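Local coordinates for protein arginine--tRNA ligase (Campylobacter jejuni, PDB 3FNR) that catalyses the ATP-dependent attachment of L-arginine to tRNA(Arg), releasing AMP and diphosphate, as a monomeric class I aminoacyl-tRNA synthetase, at residues F22-K27 against A63-Y68; D57-L62 against D389-R394. The protein carries 1 engineered substitution. One frame throughout, in Å; residues are numbered along the deposited sequence.

Contact 1: residues F22-K27 against A63-Y68; sequences FTKGEK and ARHLGY. With SO4 (sulfate ion), chain B.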
ATOM      1  N   PHE A  22      -4.944  13.670  18.349  1.00 46.03           N
ATOM      2  CA  PHE A  22      -6.277  13.058  18.384  1.00 38.17           C
ATOM      3  C   PHE A  22      -6.233  11.662  17.776  1.00 38.61           C
ATOM      4  O   PHE A  22      -5.809  11.494  16.621  1.00 30.98           O
ATOM      5  CB  PHE A  22      -7.285  13.941  17.639  1.00 36.42           C
ATOM      6  CG  PHE A  22      -8.673  13.342  17.505  1.00 37.17           C
ATOM      7  CD1 PHE A  22      -9.427  13.013  18.631  1.00 35.76           C
ATOM      8  CD2 PHE A  22      -9.237  13.149  16.245  1.00 31.21           C
ATOM      9  CE1 PHE A  22     -10.709  12.482  18.508  1.00 35.71           C
ATOM     10  CE2 PHE A  22     -10.521  12.626  16.107  1.00 37.78           C
ATOM     11  CZ  PHE A  22     -11.260  12.290  17.242  1.00 33.01           C
ATOM     12  N   THR A  23      -6.664  10.692  18.588  1.00 34.20           N
ATOM     13  CA  THR A  23      -6.711   9.244  18.299  1.00 38.30           C
ATOM     14  C   THR A  23      -5.361   8.511  18.234  1.00 40.08           C
ATOM     15  O   THR A  23      -5.328   7.290  18.041  1.00 41.23           O
ATOM     16  CB  THR A  23      -7.599   8.874  17.075  1.00 42.23           C
ATOM     17  OG1 THR A  23      -6.996   9.352  15.867  1.00 37.49           O
ATOM     18  CG2 THR A  23      -9.003   9.451  17.219  1.00 38.53           C
ATOM     19  N   LYS A  24      -4.263   9.247  18.404  1.00 38.48           N
ATOM     20  CA  LYS A  24      -2.934   8.648  18.486  1.00 39.79           C
ATOM     21  C   LYS A  24      -2.809   7.765  19.724  1.00 41.57           C
ATOM     22  O   LYS A  24      -3.275   8.127  20.809  1.00 46.08           O
ATOM     23  CB  LYS A  24      -1.839   9.725  18.491  1.00 37.13           C
ATOM     24  CG  LYS A  24      -1.521  10.261  17.099  1.00 34.15           C
ATOM     25  CD  LYS A  24      -0.238  11.040  17.043  1.00 42.73           C
ATOM     26  CE  LYS A  24       0.066  11.442  15.605  1.00 50.41           C
ATOM     27  NZ  LYS A  24       0.978  12.614  15.552  1.00 61.31           N
ATOM     28  N   GLY A  25      -2.204   6.598  19.549  1.00 41.54           N
ATOM     29  CA  GLY A  25      -1.976   5.685  20.665  1.00 45.27           C
ATOM     30  C   GLY A  25      -0.624   5.921  21.315  1.00 49.18           C
ATOM     31  O   GLY A  25       0.286   6.481  20.692  1.00 43.47           O
ATOM     32  N   GLU A  26      -0.503   5.496  22.573  1.00 50.74           N
ATOM     33  CA  GLU A  26       0.768   5.476  23.292  1.00 58.24           C
ATOM     34  C   GLU A  26       1.687   4.419  22.673  1.00 56.15           C
ATOM     35  O   GLU A  26       1.215   3.507  21.974  1.00 50.93           O
ATOM     36  CB  GLU A  26       0.544   5.139  24.770  1.00 58.08           C
ATOM     37  CG  GLU A  26      -0.395   6.075  25.528  1.00 68.18           C
ATOM     38  CD  GLU A  26      -0.891   5.474  26.845  1.00 75.48           C
ATOM     39  OE1 GLU A  26      -0.052   5.032  27.666  1.00 86.02           O
ATOM     40  OE2 GLU A  26      -2.125   5.446  27.063  1.00 83.53           O
ATOM     41  N   LYS A  27       2.988   4.553  22.939  1.00 55.85           N
ATOM     42  CA  LYS A  27       4.019   3.623  22.469  1.00 58.27           C
ATOM     43  C   LYS A  27       3.630   2.190  22.803  1.00 55.57           C
ATOM     44  O   LYS A  27       3.289   1.882  23.943  1.00 54.72           O
ATOM     45  CB  LYS A  27       5.378   3.984  23.084  1.00 63.79           C
ATOM     46  CG  LYS A  27       6.573   3.153  22.599  1.00 73.16           C
ATOM     47  CD  LYS A  27       7.076   2.178  23.677  1.00 82.35           C
ATOM     48  CE  LYS A  27       8.378   1.476  23.275  1.00 78.13           C
ATOM     49  NZ  LYS A  27       9.552   2.402  23.190  1.00 78.11           N
ATOM     50  N   ALA A  63      -0.633   1.757  11.746  1.00 35.25           N
ATOM     51  CA  ALA A  63       0.233   1.216  12.790  1.00 38.40           C
ATOM     52  C   ALA A  63       1.061   2.288  13.501  1.00 36.08           C
ATOM     53  O   ALA A  63       1.125   2.306  14.730  1.00 39.88           O
ATOM     54  CB  ALA A  63       1.126   0.176  12.223  1.00 41.56           C
ATOM     55  N   ARG A  64       1.668   3.189  12.730  1.00 37.65           N
ATOM     56  CA  ARG A  64       2.477   4.270  13.306  1.00 39.96           C
ATOM     57  C   ARG A  64       1.631   5.223  14.159  1.00 39.87           C
ATOM     58  O   ARG A  64       2.038   5.597  15.258  1.00 44.36           O
ATOM     59  CB  ARG A  64       3.233   5.035  12.213  1.00 39.47           C
ATOM     60  CG  ARG A  64       4.719   4.722  12.158  1.00 48.93           C
ATOM     61  CD  ARG A  64       5.145   3.878  10.963  1.00 38.43           C
ATOM     62  NE  ARG A  64       5.558   4.706   9.833  1.00 52.76           N
ATOM     63  CZ  ARG A  64       6.435   4.350   8.891  1.00 52.50           C
ATOM     64  NH1 ARG A  64       7.036   3.162   8.913  1.00 41.03           N
ATOM     65  NH2 ARG A  64       6.709   5.194   7.908  1.00 40.08           N
ATOM     66  N   HIS A  65       0.446   5.575  13.657  1.00 38.28           N
ATOM     67  CA  HIS A  65      -0.500   6.445  14.357  1.00 33.35           C
ATOM     68  C   HIS A  65      -0.848   5.873  15.726  1.00 35.54           C
ATOM     69  O   HIS A  65      -0.885   6.592  16.732  1.00 32.96           O
ATOM     70  CB  HIS A  65      -1.770   6.608  13.506  1.00 32.15           C
ATOM     71  CG  HIS A  65      -2.802   7.521  14.099  1.00 35.27           C
ATOM     72  ND1 HIS A  65      -2.734   8.896  13.997  1.00 41.18           N
ATOM     73  CD2 HIS A  65      -3.941   7.252  14.781  1.00 38.71           C
ATOM     74  CE1 HIS A  65      -3.783   9.432  14.599  1.00 43.76           C
ATOM     75  NE2 HIS A  65      -4.527   8.456  15.088  1.00 39.88           N
ATOM     76  N   LEU A  66      -1.052   4.558  15.757  1.00 35.26           N
ATOM     77  CA  LEU A  66      -1.452   3.864  16.964  1.00 33.05           C
ATOM     78  C   LEU A  66      -0.293   3.571  17.921  1.00 35.59           C
ATOM     79  O   LEU A  66      -0.504   3.018  19.001  1.00 32.92           O
ATOM     80  CB  LEU A  66      -2.219   2.588  16.603  1.00 33.06           C
ATOM     81  CG  LEU A  66      -3.509   2.803  15.790  1.00 32.30           C
ATOM     82  CD1 LEU A  66      -4.061   1.475  15.365  1.00 39.91           C
ATOM     83  CD2 LEU A  66      -4.569   3.600  16.566  1.00 36.44           C
ATOM     84  N   GLY A  67       0.921   3.950  17.529  1.00 35.65           N
ATOM     85  CA  GLY A  67       2.080   3.844  18.405  1.00 35.13           C
ATOM     86  C   GLY A  67       2.889   2.575  18.238  1.00 39.80           C
ATOM     87  O   GLY A  67       3.749   2.272  19.069  1.00 36.06           O
ATOM     88  N   TYR A  68       2.610   1.821  17.175  1.00 35.99           N
ATOM     89  CA  TYR A  68       3.378   0.618  16.886  1.00 33.93           C
ATOM     90  C   TYR A  68       4.658   0.990  16.140  1.00 41.14           C
ATOM     91  O   TYR A  68       4.649   1.898  15.302  1.00 39.02           O
ATOM     92  CB  TYR A  68       2.550  -0.384  16.072  1.00 33.66           C
ATOM     93  CG  TYR A  68       1.354  -0.932  16.818  1.00 37.32           C
ATOM     94  CD1 TYR A  68       0.110  -0.313  16.722  1.00 37.97           C
ATOM     95  CD2 TYR A  68       1.464  -2.073  17.616  1.00 35.64           C
ATOM     96  CE1 TYR A  68      -0.996  -0.807  17.411  1.00 44.65           C
ATOM     97  CE2 TYR A  68       0.356  -2.581  18.309  1.00 42.14           C
ATOM     98  CZ  TYR A  68      -0.869  -1.935  18.200  1.00 41.89           C
ATOM     99  OH  TYR A  68      -1.971  -2.405  18.874  1.00 42.21           O
TER
HETATM  100  S   SO4 B   1      -3.763   3.679  23.830  0.50 47.29           S
HETATM  101  O1  SO4 B   1      -3.846   3.088  25.168  0.50 45.41           O
HETATM  102  O2  SO4 B   1      -2.385   4.074  23.588  0.50 29.85           O
HETATM  103  O3  SO4 B   1      -4.180   2.682  22.847  0.50 49.56           O
HETATM  104  O4  SO4 B   1      -4.621   4.853  23.722  0.50 39.89           O
HETATM  105  O   HOH W   1       1.409   7.615  18.388  1.00 49.31           O

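Contact 2: residues D57-L62 against D389-R394; sequences DTLTRL and DAFEAR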
ATOM      1  N   ASP A  57       0.476   0.637   2.692  1.00 31.33           N
ATOM      2  CA  ASP A  57       0.833   1.983   3.134  1.00 32.50           C
ATOM      3  C   ASP A  57      -0.168   2.468   4.169  1.00 33.25           C
ATOM      4  O   ASP A  57       0.211   3.095   5.158  1.00 35.75           O
ATOM      5  CB  ASP A  57       0.905   2.966   1.969  1.00 34.29           C
ATOM      6  CG  ASP A  57       1.425   4.320   2.404  1.00 40.96           C
ATOM      7  OD1 ASP A  57       0.685   5.316   2.272  1.00 49.58           O
ATOM      8  OD2 ASP A  57       2.560   4.376   2.927  1.00 33.48           O
ATOM      9  N   THR A  58      -1.444   2.148   3.951  1.00 30.69           N
ATOM     10  CA  THR A  58      -2.467   2.525   4.913  1.00 30.12           C
ATOM     11  C   THR A  58      -2.207   1.781   6.218  1.00 27.00           C
ATOM     12  O   THR A  58      -2.154   2.402   7.271  1.00 31.45           O
ATOM     13  CB  THR A  58      -3.892   2.284   4.372  1.00 32.28           C
ATOM     14  OG1 THR A  58      -4.016   2.904   3.086  1.00 30.91           O
ATOM     15  CG2 THR A  58      -4.921   2.894   5.291  1.00 30.65           C
ATOM     16  N   LEU A  59      -1.971   0.470   6.139  1.00 30.49           N
ATOM     17  CA  LEU A  59      -1.573  -0.330   7.316  1.00 31.91           C
ATOM     18  C   LEU A  59      -0.409   0.305   8.081  1.00 31.81           C
ATOM     19  O   LEU A  59      -0.460   0.438   9.307  1.00 27.57           O
ATOM     20  CB  LEU A  59      -1.148  -1.738   6.891  1.00 35.61           C
ATOM     21  CG  LEU A  59      -1.615  -3.008   7.615  1.00 44.20           C
ATOM     22  CD1 LEU A  59      -0.476  -3.991   7.632  1.00 29.20           C
ATOM     23  CD2 LEU A  59      -2.160  -2.792   9.031  1.00 34.69           C
ATOM     24  N   THR A  60       0.634   0.685   7.342  1.00 30.98           N
ATOM     25  CA  THR A  60       1.810   1.335   7.911  1.00 33.41           C
ATOM     26  C   THR A  60       1.464   2.628   8.637  1.00 33.89           C
ATOM     27  O   THR A  60       1.827   2.794   9.804  1.00 38.14           O
ATOM     28  CB  THR A  60       2.860   1.634   6.824  1.00 32.87           C
ATOM     29  OG1 THR A  60       3.139   0.431   6.104  1.00 33.62           O
ATOM     30  CG2 THR A  60       4.135   2.136   7.451  1.00 26.40           C
ATOM     31  N   ARG A  61       0.753   3.526   7.948  1.00 35.83           N
ATOM     32  CA  ARG A  61       0.351   4.815   8.521  1.00 33.70           C
ATOM     33  C   ARG A  61      -0.496   4.611   9.766  1.00 34.96           C
ATOM     34  O   ARG A  61      -0.350   5.334  10.752  1.00 38.67           O
ATOM     35  CB  ARG A  61      -0.447   5.623   7.500  1.00 37.46           C
ATOM     36  CG  ARG A  61       0.360   6.217   6.360  1.00 37.81           C
ATOM     37  CD  ARG A  61      -0.590   6.809   5.327  1.00 38.67           C
ATOM     38  NE  ARG A  61       0.086   7.318   4.136  1.00 45.46           N
ATOM     39  CZ  ARG A  61       0.498   8.574   3.989  1.00 45.81           C
ATOM     40  NH1 ARG A  61       0.313   9.457   4.966  1.00 34.96           N
ATOM     41  NH2 ARG A  61       1.093   8.945   2.862  1.00 38.35           N
ATOM     42  N   LEU A  62      -1.379   3.618   9.709  1.00 32.24           N
ATOM     43  CA  LEU A  62      -2.261   3.308  10.818  1.00 32.61           C
ATOM     44  C   LEU A  62      -1.485   2.747  12.005  1.00 37.96           C
ATOM     45  O   LEU A  62      -1.634   3.231  13.133  1.00 39.96           O
ATOM     46  CB  LEU A  62      -3.377   2.362  10.371  1.00 34.36           C
ATOM     47  CG  LEU A  62      -4.425   1.934  11.402  1.00 33.63           C
ATOM     48  CD1 LEU A  62      -5.139   3.121  12.050  1.00 33.05           C
ATOM     49  CD2 LEU A  62      -5.405   1.041  10.712  1.00 33.97           C
ATOM     50  N   ASP A 389      -9.530  -1.054  16.191  1.00 41.93           N
ATOM     51  CA  ASP A 389     -10.227  -2.250  15.748  1.00 43.97           C
ATOM     52  C   ASP A 389      -9.824  -2.607  14.323  1.00 41.53           C
ATOM     53  O   ASP A 389      -9.657  -3.781  13.997  1.00 43.11           O
ATOM     54  CB  ASP A 389     -11.736  -2.017  15.829  1.00 47.85           C
ATOM     55  CG  ASP A 389     -12.492  -3.240  16.284  1.00 71.60           C
ATOM     56  OD1 ASP A 389     -12.958  -3.233  17.446  1.00 80.07           O
ATOM     57  OD2 ASP A 389     -12.613  -4.207  15.494  1.00 80.97           O
ATOM     58  N   ALA A 390      -9.657  -1.586  13.482  1.00 40.02           N
ATOM     59  CA  ALA A 390      -9.244  -1.787  12.094  1.00 39.02           C
ATOM     60  C   ALA A 390      -7.846  -2.391  12.009  1.00 37.46           C
ATOM     61  O   ALA A 390      -7.610  -3.282  11.203  1.00 39.31           O
ATOM     62  CB  ALA A 390      -9.309  -0.486  11.306  1.00 36.30           C
ATOM     63  N   PHE A 391      -6.933  -1.913  12.849  1.00 39.90           N
ATOM     64  CA  PHE A 391      -5.576  -2.437  12.846  1.00 38.94           C
ATOM     65  C   PHE A 391      -5.526  -3.889  13.305  1.00 40.00           C
ATOM     66  O   PHE A 391      -4.991  -4.748  12.600  1.00 44.50           O
ATOM     67  CB  PHE A 391      -4.647  -1.601  13.717  1.00 34.18           C
ATOM     68  CG  PHE A 391      -3.242  -2.125  13.748  1.00 42.01           C
ATOM     69  CD1 PHE A 391      -2.426  -2.018  12.624  1.00 33.82           C
ATOM     70  CD2 PHE A 391      -2.749  -2.769  14.875  1.00 44.23           C
ATOM     71  CE1 PHE A 391      -1.138  -2.531  12.632  1.00 39.50           C
ATOM     72  CE2 PHE A 391      -1.456  -3.274  14.893  1.00 43.24           C
ATOM     73  CZ  PHE A 391      -0.648  -3.146  13.772  1.00 39.70           C
ATOM     74  N   GLU A 392      -6.092  -4.144  14.481  1.00 34.42           N
ATOM     75  CA  GLU A 392      -6.049  -5.460  15.110  1.00 39.72           C
ATOM     76  C   GLU A 392      -6.700  -6.583  14.295  1.00 36.95           C
ATOM     77  O   GLU A 392      -6.263  -7.723  14.373  1.00 40.11           O
ATOM     78  CB  GLU A 392      -6.637  -5.386  16.523  1.00 38.54           C
ATOM     79  CG  GLU A 392      -5.751  -4.594  17.493  1.00 52.47           C
ATOM     80  CD  GLU A 392      -6.493  -4.089  18.724  1.00 61.06           C
ATOM     81  OE1 GLU A 392      -6.166  -2.984  19.204  1.00 57.92           O
ATOM     82  OE2 GLU A 392      -7.401  -4.794  19.215  1.00 69.08           O
ATOM     83  N   ALA A 393      -7.724  -6.258  13.504  1.00 35.19           N
ATOM     84  CA  ALA A 393      -8.393  -7.245  12.658  1.00 37.29           C
ATOM     85  C   ALA A 393      -7.869  -7.227  11.221  1.00 38.59           C
ATOM     86  O   ALA A 393      -8.298  -8.046  10.406  1.00 40.71           O
ATOM     87  CB  ALA A 393      -9.907  -7.010  12.663  1.00 39.33           C
ATOM     88  N   ARG A 394      -6.948  -6.294  10.941  1.00 42.02           N
ATOM     89  CA  ARG A 394      -6.409  -6.024   9.594  0.50 38.82           C
ATOM     90  C   ARG A 394      -7.513  -5.626   8.603  1.00 40.53           C
ATOM     91  O   ARG A 394      -7.365  -5.775   7.386  1.00 40.05           O
ATOM     92  CB  ARG A 394      -5.558  -7.194   9.055  0.50 37.76           C
ATOM     93  CG  ARG A 394      -4.544  -7.798  10.042  0.50 30.13           C
ATOM     94  CD  ARG A 394      -3.404  -6.854  10.397  0.50 29.45           C
ATOM     95  NE  ARG A 394      -2.378  -7.546  11.179  0.50 25.59           N
ATOM     96  CZ  ARG A 394      -2.217  -7.438  12.495  0.50 24.64           C
ATOM     97  NH1 ARG A 394      -1.249  -8.121  13.096  0.50 10.70           N
ATOM     98  NH2 ARG A 394      -3.004  -6.640  13.212  0.50 20.25           N
TER

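Contact 1: residues F22-K27 against A63-Y68
His65, in the last turn of helix 50-65, meets the 22-27 loop with both its ring and its backbone. Its chi1 of -178° sets CG anti to the backbone N and carries it toward Thr23. At the ring edge, His65 NE2 donates to Thr23 OG1 at 2.7 Å, with the oxygen close to the ring plane. Thr23 OG1 in turn donates to Phe22 O over 2.6 Å, which fixes the hydroxyl as acceptor toward the histidine. Lys24 CG lies over one ring face, 3.8 Å from the His65 ring centroid, a CH-pi contact. His65 O accepts from Gly25 N at 3.1 Å. A water donates to both His65 O and Gly25 O. Leu66 follows, and Leu66 O takes a CA-H...O contact from Gly25 CA at 3.5 Å. Leu66 CD2 comes to 4.0 Å from Thr23 O. Gly25 and Gly67 have no side chains, and the backbones come close, with Gly67 CA 3.7 Å from Glu26 O. Across the loop from the helix, Glu26 N binds a sulfate, probably from the crystallisation liquor. Gly67 has positive phi and closes the helix with a Schellman motif, the turn leading into strand 69-76 of the catalytic domain.

Contact 2: residues D57-L62 against D389-R394
Leu59 and Phe391 carry the tightest part of this contact. The methyl Leu59 CD2 sits 3.7 Å from Phe391 CD1 and nearly as close to CE1, approaching the ring obliquely. The two side chains cross at about a right angle. A chi1 of 179° sets Phe391 CG anti to the backbone N and brings it nearer to Leu59 CD2. Leu62 sits one turn further along helix 50-65. Leu62 CD2 lies 4.0 Å from Phe391 N and 4.1 Å from Phe391 CB. Leu62 CD2 also reaches Ala390 CB at 4.2 Å. The packing is looser at Arg394, modelled in two conformers, so its details are less certain. In one of them Arg394 CD is 4.5 Å from Leu59 CD2, and Arg394 NH2 donates to Phe391 O at 2.8 Å from above the carbonyl plane. Arg394 N reaches that oxygen from the opposite face, within a Schellman motif. The outer side of segment 389-394, with Asp389 and Glu392, is exposed to solvent. The helix axes stay 10.5 Å apart, and Leu59 and Leu62 reach across to helix 383-393. The join between the catalytic and anticodon-binding regions is therefore apolar here, with Arg394 NE in a salt bridge to Glu268 at its edge.

The centres of contacts 1 and 2 lie 11 Å apart, and both use helix 50-65. Contact 2 takes its middle turns and contact 1 its C-terminal end. In chain order the segments run 22-27, 57-62, 63-68 and 389-394, so the two contacts cross along the sequence. They also touch directly. Phe391 of contact 2 packs with CB on Leu66 CD1 at 3.5 Å and with CE1 on Ala63 CB, and its ring meets that of Tyr68. Helix 383-393 thus lies against both parts of helix 50-65. Contact 1 stays within the catalytic domain, while contact 2 joins that domain to the DALR anticodon-binding region, so one catalytic-domain helix serves both.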